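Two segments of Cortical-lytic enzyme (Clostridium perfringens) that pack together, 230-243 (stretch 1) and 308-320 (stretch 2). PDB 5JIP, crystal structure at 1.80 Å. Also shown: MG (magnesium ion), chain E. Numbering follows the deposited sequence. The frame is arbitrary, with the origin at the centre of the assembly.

Stretch 1 230-243: MPPSAVTGLNAYIS
Stretch 2 308-320: DFSKERTEYILDN

When two extended segments lie side by side without pairing as a sheet, side chains and isolated polar contacts must do the work that a ladder of backbone hydrogen bonds would otherwise do. Residues 230-243 and 308-320 of the Clostridium perfringens cortical-lytic enzyme illustrate the principle. The segments run in the same general direction: the strand that closes stretch 1 and strand 314-318 have N-to-C axes 25° apart (signed crossing angle -25°) and approach to 7.2 Å. In the register, Pro231 CA lies 5.0 Å from Asp308 CA, and Ala234 CA lies 5.0 Å from Ser310 CA. Val235 CA is 6.0 Å from Thr314 CA. Asn239 CA is 6.4 Å from Tyr316 CA. Tyr241 CA is 7.1 Å from Leu318 CA, so the CA spacing holds over the first two pairs and then widens; 819 Å² is buried in all.

The Met230 side chain (phi/psi -120/154) points away from stretch 2; the backbone Met230 O lies 2.0 Å from MG. From Pro231 to Val235 the chain is extended, with phi between -58° and -71° and psi between 146° and 162°. Pro231, puckered C-gamma exo, sets CB 3.9 Å from Asp308 CB and 3.3 Å from Phe309 O. Pro232, C-gamma endo, brings CD within 3.4 Å of Asp308 O. Its carbonyl receives a CA-H...O contact, Pro232 O to Ser310 CA at 3.4 Å and 162° at the hydrogen, and water 1 bridges the same Pro232 O (2.7 Å) to Lys311 N (2.8 Å).

Two hydroxyls then supply the direct hydrogen bonds. Ser310 OG (chi1 m) donates to Ser233 O at 3.0 Å. Next along the chain, Ala234 CB rests 3.7 Å from Thr314 OG1. Thr314 OG1 (chi1 m) in turn donates to Val235 O at a short 2.6 Å. Water 2 accepts from Val235 N (2.9 Å) and Thr314 N (3.2 Å) and donates to Glu312 O (2.8 Å), so that it links the backbone of Val235 to those of Glu312 and Thr314.

Thr236 (-120/163, chi1 p) turns away, and Gly237 follows at positive phi (69/28), a conformation that favours glycine. The chain then returns to extended geometry at Leu238 (-72/138), whose side chain (chi1 t, chi2 p) points toward stretch 2: CD2 reaches Thr314 O at 3.5 Å and Tyr316 CB at 3.7 Å.

Beyond this point phi/psi are near -150/150 through Tyr241, and packing replaces polar contact. Tyr316 (chi1 t, chi2 -83°) lays one ring face against the backbone of stretch 1, with Asn239 CA 4.2 Å from the ring centroid and 24° off its normal. Ala240 CB lies 3.9 Å from Tyr316 CD1 and 4.1 Å from Leu318 CD2, while Ala240 N, buried here, has no polar partner in the model. Tyr241 (chi1 p) points away, leaving its CA 3.8 Å from Leu318 CD2. Ile242 (-106/132; chi1 m, chi2 t) points back toward stretch 2, placing CG1 4.0 Å from CD1 of Leu318 (chi1 m, chi2 t). Ser243 is out of reach.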

ATOM      1  N   MET A 230       2.515   0.970  14.602  1.00  5.40           N
ATOM      2  CA  MET A 230       1.254   1.630  14.963  1.00  4.62           C
ATOM      3  C   MET A 230       0.342   1.872  13.759  1.00  8.29           C
ATOM      4  O   MET A 230       0.820   2.020  12.630  1.00  9.19           O
ATOM      5  CB  MET A 230       1.527   2.982  15.622  1.00  7.63           C
ATOM      6  CG  MET A 230       2.446   2.894  16.789  1.00  8.46           C
ATOM      7  SD  MET A 230       2.569   4.446  17.719  1.00 10.09           S
ATOM      8  CE  MET A 230       3.166   5.605  16.488  1.00 13.74           C
ATOM      9  N   PRO A 231      -0.967   1.957  13.970  1.00  6.97           N
ATOM     10  CA  PRO A 231      -1.829   2.483  12.921  1.00  5.96           C
ATOM     11  C   PRO A 231      -1.472   3.928  12.618  1.00  7.47           C
ATOM     12  O   PRO A 231      -0.985   4.669  13.503  1.00  6.75           O
ATOM     13  CB  PRO A 231      -3.239   2.367  13.525  1.00  6.98           C
ATOM     14  CG  PRO A 231      -3.082   1.390  14.657  1.00  6.70           C
ATOM     15  CD  PRO A 231      -1.746   1.614  15.177  1.00  9.68           C
ATOM     16  N   PRO A 232      -1.748   4.386  11.405  1.00  6.86           N
ATOM     17  CA  PRO A 232      -1.571   5.813  11.105  1.00  8.31           C
ATOM     18  C   PRO A 232      -2.527   6.665  11.913  1.00  9.42           C
ATOM     19  O   PRO A 232      -3.573   6.201  12.389  1.00  9.98           O
ATOM     20  CB  PRO A 232      -1.892   5.923   9.611  1.00 10.89           C
ATOM     21  CG  PRO A 232      -2.480   4.696   9.226  1.00  9.11           C
ATOM     22  CD  PRO A 232      -2.389   3.666  10.295  1.00  8.11           C
ATOM     23  N   SER A 233      -2.162   7.940  12.026  1.00  9.80           N
ATOM     24  CA  SER A 233      -3.005   8.948  12.654  1.00 10.87           C
ATOM     25  C   SER A 233      -4.220   9.266  11.791  1.00  9.99           C
ATOM     26  O   SER A 233      -4.274   8.975  10.592  1.00  9.07           O
ATOM     27  CB  SER A 233      -2.232  10.251  12.884  1.00 17.19           C
ATOM     28  OG  SER A 233      -1.119  10.073  13.744  1.00 21.64           O
ATOM     29  N   ALA A 234      -5.213   9.880  12.424  1.00 12.18           N
ATOM     30  CA  ALA A 234      -6.336  10.425  11.675  1.00 11.47           C
ATOM     31  C   ALA A 234      -5.839  11.443  10.656  1.00  8.86           C
ATOM     32  O   ALA A 234      -4.826  12.119  10.850  1.00 10.08           O
ATOM     33  CB  ALA A 234      -7.347  11.084  12.603  1.00 15.74           C
ATOM     34  N   VAL A 235      -6.566  11.542   9.556  1.00 10.14           N
ATOM     35  CA  VAL A 235      -6.235  12.526   8.534  1.00  7.74           C
ATOM     36  C   VAL A 235      -6.576  13.926   9.049  1.00  8.48           C
ATOM     37  O   VAL A 235      -7.559  14.124   9.760  1.00  9.22           O
ATOM     38  CB  VAL A 235      -6.998  12.198   7.238  1.00  7.75           C
ATOM     39  CG1 VAL A 235      -6.766  13.267   6.139  1.00 10.26           C
ATOM     40  CG2 VAL A 235      -6.638  10.764   6.733  1.00  9.70           C
ATOM     41  N   THR A 236      -5.778  14.909   8.655  1.00  8.66           N
ATOM     42  CA  THR A 236      -6.027  16.289   9.041  1.00 15.61           C
ATOM     43  C   THR A 236      -6.228  17.138   7.799  1.00 16.32           C
ATOM     44  O   THR A 236      -5.880  16.734   6.685  1.00 13.61           O
ATOM     45  CB  THR A 236      -4.879  16.870   9.878  1.00 12.37           C
ATOM     46  OG1 THR A 236      -3.714  17.055   9.074  1.00 15.74           O
ATOM     47  CG2 THR A 236      -4.561  15.919  11.050  1.00 19.42           C
ATOM     48  N   GLY A 237      -6.809  18.317   8.006  1.00 16.93           N
ATOM     49  CA  GLY A 237      -6.992  19.269   6.924  1.00 15.68           C
ATOM     50  C   GLY A 237      -8.003  18.851   5.880  1.00 12.22           C
ATOM     51  O   GLY A 237      -7.915  19.297   4.729  1.00 13.77           O
ATOM     52  N   LEU A 238      -8.996  18.054   6.265  1.00 13.10           N
ATOM     53  CA  LEU A 238      -9.967  17.559   5.311  1.00 14.14           C
ATOM     54  C   LEU A 238     -10.882  18.696   4.888  1.00 17.42           C
ATOM     55  O   LEU A 238     -11.343  19.478   5.715  1.00 15.40           O
ATOM     56  CB  LEU A 238     -10.796  16.430   5.919  1.00 12.29           C
ATOM     57  CG  LEU A 238     -11.817  15.784   4.983  1.00 11.93           C
ATOM     58  CD1 LEU A 238     -11.132  15.102   3.787  1.00 13.17           C
ATOM     59  CD2 LEU A 238     -12.719  14.792   5.776  1.00 18.02           C
ATOM     60  N   ASN A 239     -11.175  18.756   3.601  1.00 11.55           N
ATOM     61  CA  ASN A 239     -11.977  19.832   3.036  1.00 14.98           C
ATOM     62  C   ASN A 239     -12.662  19.303   1.792  1.00 15.70           C
ATOM     63  O   ASN A 239     -12.109  18.467   1.078  1.00 13.94           O
ATOM     64  CB  ASN A 239     -11.125  21.052   2.678  1.00 16.42           C
ATOM     65  CG  ASN A 239     -11.955  22.181   2.102  1.00 27.40           C
ATOM     66  OD1 ASN A 239     -12.905  22.652   2.732  1.00 24.25           O
ATOM     67  ND2 ASN A 239     -11.606  22.616   0.898  1.00 26.78           N
ATOM     68  N   ALA A 240     -13.871  19.786   1.544  1.00 16.95           N
ATOM     69  CA  ALA A 240     -14.605  19.359   0.367  1.00 13.81           C
ATOM     70  C   ALA A 240     -15.532  20.476  -0.076  1.00 18.23           C
ATOM     71  O   ALA A 240     -15.983  21.284   0.739  1.00 15.79           O
ATOM     72  CB  ALA A 240     -15.432  18.096   0.648  1.00 15.48           C
ATOM     73  N   TYR A 241     -15.843  20.483  -1.373  1.00 18.09           N
ATOM     74  CA  TYR A 241     -16.851  21.380  -1.924  1.00 17.52           C
ATOM     75  C   TYR A 241     -17.517  20.685  -3.099  1.00 19.17           C
ATOM     76  O   TYR A 241     -16.941  19.777  -3.713  1.00 17.25           O
ATOM     77  CB  TYR A 241     -16.239  22.736  -2.335  1.00 18.02           C
ATOM     78  CG  TYR A 241     -15.263  22.692  -3.499  1.00 21.57           C
ATOM     79  CD1 TYR A 241     -15.710  22.764  -4.817  1.00 20.61           C
ATOM     80  CD2 TYR A 241     -13.892  22.598  -3.281  1.00 24.76           C
ATOM     81  CE1 TYR A 241     -14.829  22.734  -5.876  1.00 25.57           C
ATOM     82  CE2 TYR A 241     -12.993  22.559  -4.338  1.00 20.78           C
ATOM     83  CZ  TYR A 241     -13.469  22.631  -5.633  1.00 24.95           C
ATOM     84  OH  TYR A 241     -12.595  22.596  -6.684  1.00 23.00           O
ATOM     85  N   ILE A 242     -18.740  21.120  -3.406  1.00 16.80           N
ATOM     86  CA  ILE A 242     -19.513  20.596  -4.527  1.00 22.07           C
ATOM     87  C   ILE A 242     -19.518  21.635  -5.636  1.00 22.25           C
ATOM     88  O   ILE A 242     -19.770  22.816  -5.388  1.00 23.72           O
ATOM     89  CB  ILE A 242     -20.943  20.228  -4.109  1.00 22.85           C
ATOM     90  CG1 ILE A 242     -20.897  19.105  -3.069  1.00 24.42           C
ATOM     91  CG2 ILE A 242     -21.751  19.808  -5.304  1.00 30.94           C
ATOM     92  CD1 ILE A 242     -22.258  18.554  -2.668  1.00 37.58           C
ATOM     93  N   SER A 243     -19.228  21.195  -6.851  1.00 24.91           N
ATOM     94  CA  SER A 243     -19.321  22.050  -8.026  1.00 30.19           C
ATOM     95  C   SER A 243     -19.750  21.167  -9.180  1.00 28.26           C
ATOM     96  O   SER A 243     -19.208  20.069  -9.364  1.00 23.34           O
ATOM     97  CB  SER A 243     -17.991  22.741  -8.336  1.00 28.00           C
ATOM     98  OG  SER A 243     -18.105  23.637  -9.428  1.00 29.24           O
ATOM     99  N   ASP A 308      -3.118  -1.607   8.822  1.00  5.43           N
ATOM    100  CA  ASP A 308      -3.875  -0.911   9.846  1.00  5.64           C
ATOM    101  C   ASP A 308      -4.357   0.447   9.361  1.00  5.30           C
ATOM    102  O   ASP A 308      -3.748   1.086   8.491  1.00  6.70           O
ATOM    103  CB  ASP A 308      -3.043  -0.730  11.116  1.00  6.03           C
ATOM    104  CG  ASP A 308      -2.969  -2.003  11.955  1.00  8.39           C
ATOM    105  OD1 ASP A 308      -4.019  -2.589  12.237  1.00  8.69           O
ATOM    106  OD2 ASP A 308      -1.850  -2.433  12.299  1.00  7.54           O
ATOM    107  N   PHE A 309      -5.457   0.888   9.959  1.00  5.41           N
ATOM    108  CA  PHE A 309      -6.165   2.104   9.584  1.00  5.07           C
ATOM    109  C   PHE A 309      -6.165   3.134  10.705  1.00  7.08           C
ATOM    110  O   PHE A 309      -6.027   2.801  11.882  1.00  8.45           O
ATOM    111  CB  PHE A 309      -7.607   1.788   9.234  1.00  5.96           C
ATOM    112  CG  PHE A 309      -7.728   0.701   8.230  1.00  7.07           C
ATOM    113  CD1 PHE A 309      -7.731  -0.620   8.631  1.00  6.64           C
ATOM    114  CD2 PHE A 309      -7.789   0.990   6.888  1.00  5.55           C
ATOM    115  CE1 PHE A 309      -7.833  -1.645   7.691  1.00  5.78           C
ATOM    116  CE2 PHE A 309      -7.855  -0.035   5.956  1.00  6.73           C
ATOM    117  CZ  PHE A 309      -7.872  -1.346   6.369  1.00  8.41           C
ATOM    118  N   SER A 310      -6.350   4.391  10.305  1.00  6.90           N
ATOM    119  CA  SER A 310      -6.717   5.468  11.226  1.00  8.91           C
ATOM    120  C   SER A 310      -7.784   4.969  12.176  1.00  9.88           C
ATOM    121  O   SER A 310      -8.786   4.401  11.751  1.00  9.00           O
ATOM    122  CB  SER A 310      -7.250   6.692  10.457  1.00  7.73           C
ATOM    123  OG  SER A 310      -6.331   7.160   9.484  1.00  8.62           O
ATOM    124  N   LYS A 311      -7.578   5.200  13.477  1.00 10.62           N
ATOM    125  CA  LYS A 311      -8.571   4.742  14.444  1.00 11.67           C
ATOM    126  C   LYS A 311      -9.918   5.388  14.178  1.00 12.61           C
ATOM    127  O   LYS A 311     -10.963   4.728  14.261  1.00 14.18           O
ATOM    128  CB  LYS A 311      -8.106   5.049  15.861  1.00 15.59           C
ATOM    129  CG  LYS A 311      -9.017   4.459  16.940  1.00 21.86           C
ATOM    130  CD  LYS A 311      -8.484   4.783  18.357  1.00 28.73           C
ATOM    131  CE  LYS A 311      -9.357   4.162  19.447  1.00 28.34           C
ATOM    132  NZ  LYS A 311     -10.604   4.927  19.623  1.00 35.42           N
ATOM    133  N   GLU A 312      -9.910   6.674  13.858  1.00 14.39           N
ATOM    134  CA  GLU A 312     -11.112   7.434  13.576  1.00 16.34           C
ATOM    135  C   GLU A 312     -11.073   7.941  12.137  1.00 12.23           C
ATOM    136  O   GLU A 312     -10.011   8.271  11.599  1.00 11.87           O
ATOM    137  CB  GLU A 312     -11.259   8.632  14.548  1.00 19.45           C
ATOM    138  CG  GLU A 312     -11.131   8.270  16.052  1.00 24.15           C
ATOM    139  CD  GLU A 312     -12.221   7.326  16.574  1.00 33.14           C
ATOM    140  OE1 GLU A 312     -13.220   7.071  15.860  1.00 35.54           O
ATOM    141  OE2 GLU A 312     -12.075   6.829  17.719  1.00 39.12           O
ATOM    142  N   ARG A 313     -12.249   8.020  11.524  1.00 13.46           N
ATOM    143  CA  ARG A 313     -12.392   8.631  10.205  1.00 15.10           C
ATOM    144  C   ARG A 313     -12.718  10.110  10.360  1.00 20.21           C
ATOM    145  O   ARG A 313     -13.792  10.470  10.848  1.00 18.65           O
ATOM    146  CB  ARG A 313     -13.473   7.930   9.404  1.00 13.19           C
ATOM    147  CG  ARG A 313     -13.100   6.530   9.025  1.00 12.41           C
ATOM    148  CD  ARG A 313     -14.134   5.940   8.131  1.00 14.89           C
ATOM    149  NE  ARG A 313     -13.766   4.592   7.724  1.00 13.70           N
ATOM    150  CZ  ARG A 313     -14.604   3.730   7.173  1.00 13.79           C
ATOM    151  NH1 ARG A 313     -15.859   4.087   6.933  1.00 13.72           N
ATOM    152  NH2 ARG A 313     -14.176   2.516   6.852  1.00  9.92           N
ATOM    153  N   THR A 314     -11.797  10.961   9.935  1.00 14.02           N
ATOM    154  CA  THR A 314     -12.055  12.391   9.898  1.00 14.44           C
ATOM    155  C   THR A 314     -13.207  12.670   8.947  1.00 15.24           C
ATOM    156  O   THR A 314     -13.312  12.063   7.878  1.00 11.65           O
ATOM    157  CB  THR A 314     -10.803  13.134   9.453  1.00 12.53           C
ATOM    158  OG1 THR A 314      -9.718  12.846  10.351  1.00 18.33           O
ATOM    159  CG2 THR A 314     -11.042  14.638   9.411  1.00 16.65           C
ATOM    160  N   GLU A 315     -14.082  13.591   9.346  1.00 16.76           N
ATOM    161  CA  GLU A 315     -15.321  13.876   8.637  1.00 14.65           C
ATOM    162  C   GLU A 315     -15.357  15.329   8.187  1.00 18.17           C
ATOM    163  O   GLU A 315     -14.791  16.214   8.835  1.00 17.48           O
ATOM    164  CB  GLU A 315     -16.561  13.690   9.509  1.00 18.88           C
ATOM    165  CG  GLU A 315     -16.822  12.336  10.000  1.00 39.66           C
ATOM    166  CD  GLU A 315     -18.042  12.328  10.903  1.00 23.08           C
ATOM    167  OE1 GLU A 315     -18.629  13.420  11.128  1.00 33.05           O
ATOM    168  OE2 GLU A 315     -18.416  11.241  11.371  1.00 36.70           O
ATOM    169  N   TYR A 316     -16.075  15.559   7.091  1.00 17.38           N
ATOM    170  CA  TYR A 316     -16.386  16.901   6.619  1.00 18.47           C
ATOM    171  C   TYR A 316     -17.820  16.875   6.102  1.00 18.73           C
ATOM    172  O   TYR A 316     -18.125  16.114   5.181  1.00 18.22           O
ATOM    173  CB  TYR A 316     -15.406  17.346   5.531  1.00 17.82           C
ATOM    174  CG  TYR A 316     -15.607  18.780   5.126  1.00 19.84           C
ATOM    175  CD1 TYR A 316     -16.577  19.125   4.209  1.00 23.79           C
ATOM    176  CD2 TYR A 316     -14.852  19.782   5.690  1.00 19.13           C
ATOM    177  CE1 TYR A 316     -16.782  20.443   3.850  1.00 23.54           C
ATOM    178  CE2 TYR A 316     -15.035  21.099   5.332  1.00 24.82           C
ATOM    179  CZ  TYR A 316     -16.007  21.425   4.408  1.00 20.48           C
ATOM    180  OH  TYR A 316     -16.218  22.741   4.047  1.00 24.88           O
ATOM    181  N   ILE A 317     -18.699  17.692   6.690  1.00 16.98           N
ATOM    182  CA  ILE A 317     -20.121  17.699   6.341  1.00 22.54           C
ATOM    183  C   ILE A 317     -20.378  18.816   5.342  1.00 19.69           C
ATOM    184  O   ILE A 317     -20.143  19.990   5.648  1.00 22.04           O
ATOM    185  CB  ILE A 317     -21.017  17.884   7.575  1.00 25.45           C
ATOM    186  CG1 ILE A 317     -20.679  16.853   8.660  1.00 25.96           C
ATOM    187  CG2 ILE A 317     -22.481  17.786   7.170  1.00 22.24           C
ATOM    188  CD1 ILE A 317     -20.766  15.439   8.193  1.00 25.46           C
ATOM    189  N   LEU A 318     -20.881  18.444   4.163  1.00 20.07           N
ATOM    190  CA  LEU A 318     -21.357  19.387   3.155  1.00 21.38           C
ATOM    191  C   LEU A 318     -22.840  19.651   3.365  1.00 30.30           C
ATOM    192  O   LEU A 318     -23.655  18.732   3.238  1.00 29.34           O
ATOM    193  CB  LEU A 318     -21.154  18.836   1.753  1.00 24.30           C
ATOM    194  CG  LEU A 318     -19.712  18.607   1.346  1.00 24.87           C
ATOM    195  CD1 LEU A 318     -19.637  17.473   0.332  1.00 28.22           C
ATOM    196  CD2 LEU A 318     -19.165  19.891   0.756  1.00 25.22           C
ATOM    197  N   ASP A 319     -23.185  20.916   3.635  1.00 40.66           N
ATOM    198  CA  ASP A 319     -24.569  21.283   3.923  1.00 41.74           C
ATOM    199  C   ASP A 319     -25.499  20.903   2.781  1.00 41.83           C
ATOM    200  O   ASP A 319     -26.609  20.409   3.015  1.00 43.33           O
ATOM    201  CB  ASP A 319     -24.653  22.782   4.208  1.00 45.49           C
ATOM    202  CG  ASP A 319     -24.130  23.137   5.580  1.00 57.25           C
ATOM    203  OD1 ASP A 319     -24.231  22.270   6.479  1.00 56.10           O
ATOM    204  OD2 ASP A 319     -23.623  24.270   5.764  1.00 61.92           O
ATOM    205  N   ASN A 320     -25.069  21.132   1.545  1.00 41.58           N
ATOM    206  CA  ASN A 320     -25.831  20.725   0.369  1.00 46.67           C
ATOM    207  C   ASN A 320     -27.278  21.254   0.358  1.00 40.16           C
ATOM    208  O   ASN A 320     -27.527  22.443   0.602  1.00 50.75           O
ATOM    209  CB  ASN A 320     -25.845  19.207   0.286  1.00 31.69           C
ATOM    210  CG  ASN A 320     -26.412  18.704  -1.017  1.00 35.49           C
ATOM    211  OD1 ASN A 320     -26.120  19.241  -2.091  1.00 45.64           O
ATOM    212  ND2 ASN A 320     -27.241  17.680  -0.933  1.00 39.16           N
TER
HETATM  213 MG    MG E 403       1.919   1.813  10.928  0.99  7.18          MG
HETATM  214  O   HOH W   1      -5.265   6.485  14.487  1.00 12.92           O
HETATM  215  O   HOH W   2      -8.851   9.728   9.546  1.00  9.98           O
HETATM  216  O   HOH W   3       2.206  -0.241  11.278  1.00  5.99           O
HETATM  217  O   HOH W   4       1.471   3.868  10.582  1.00  4.65           O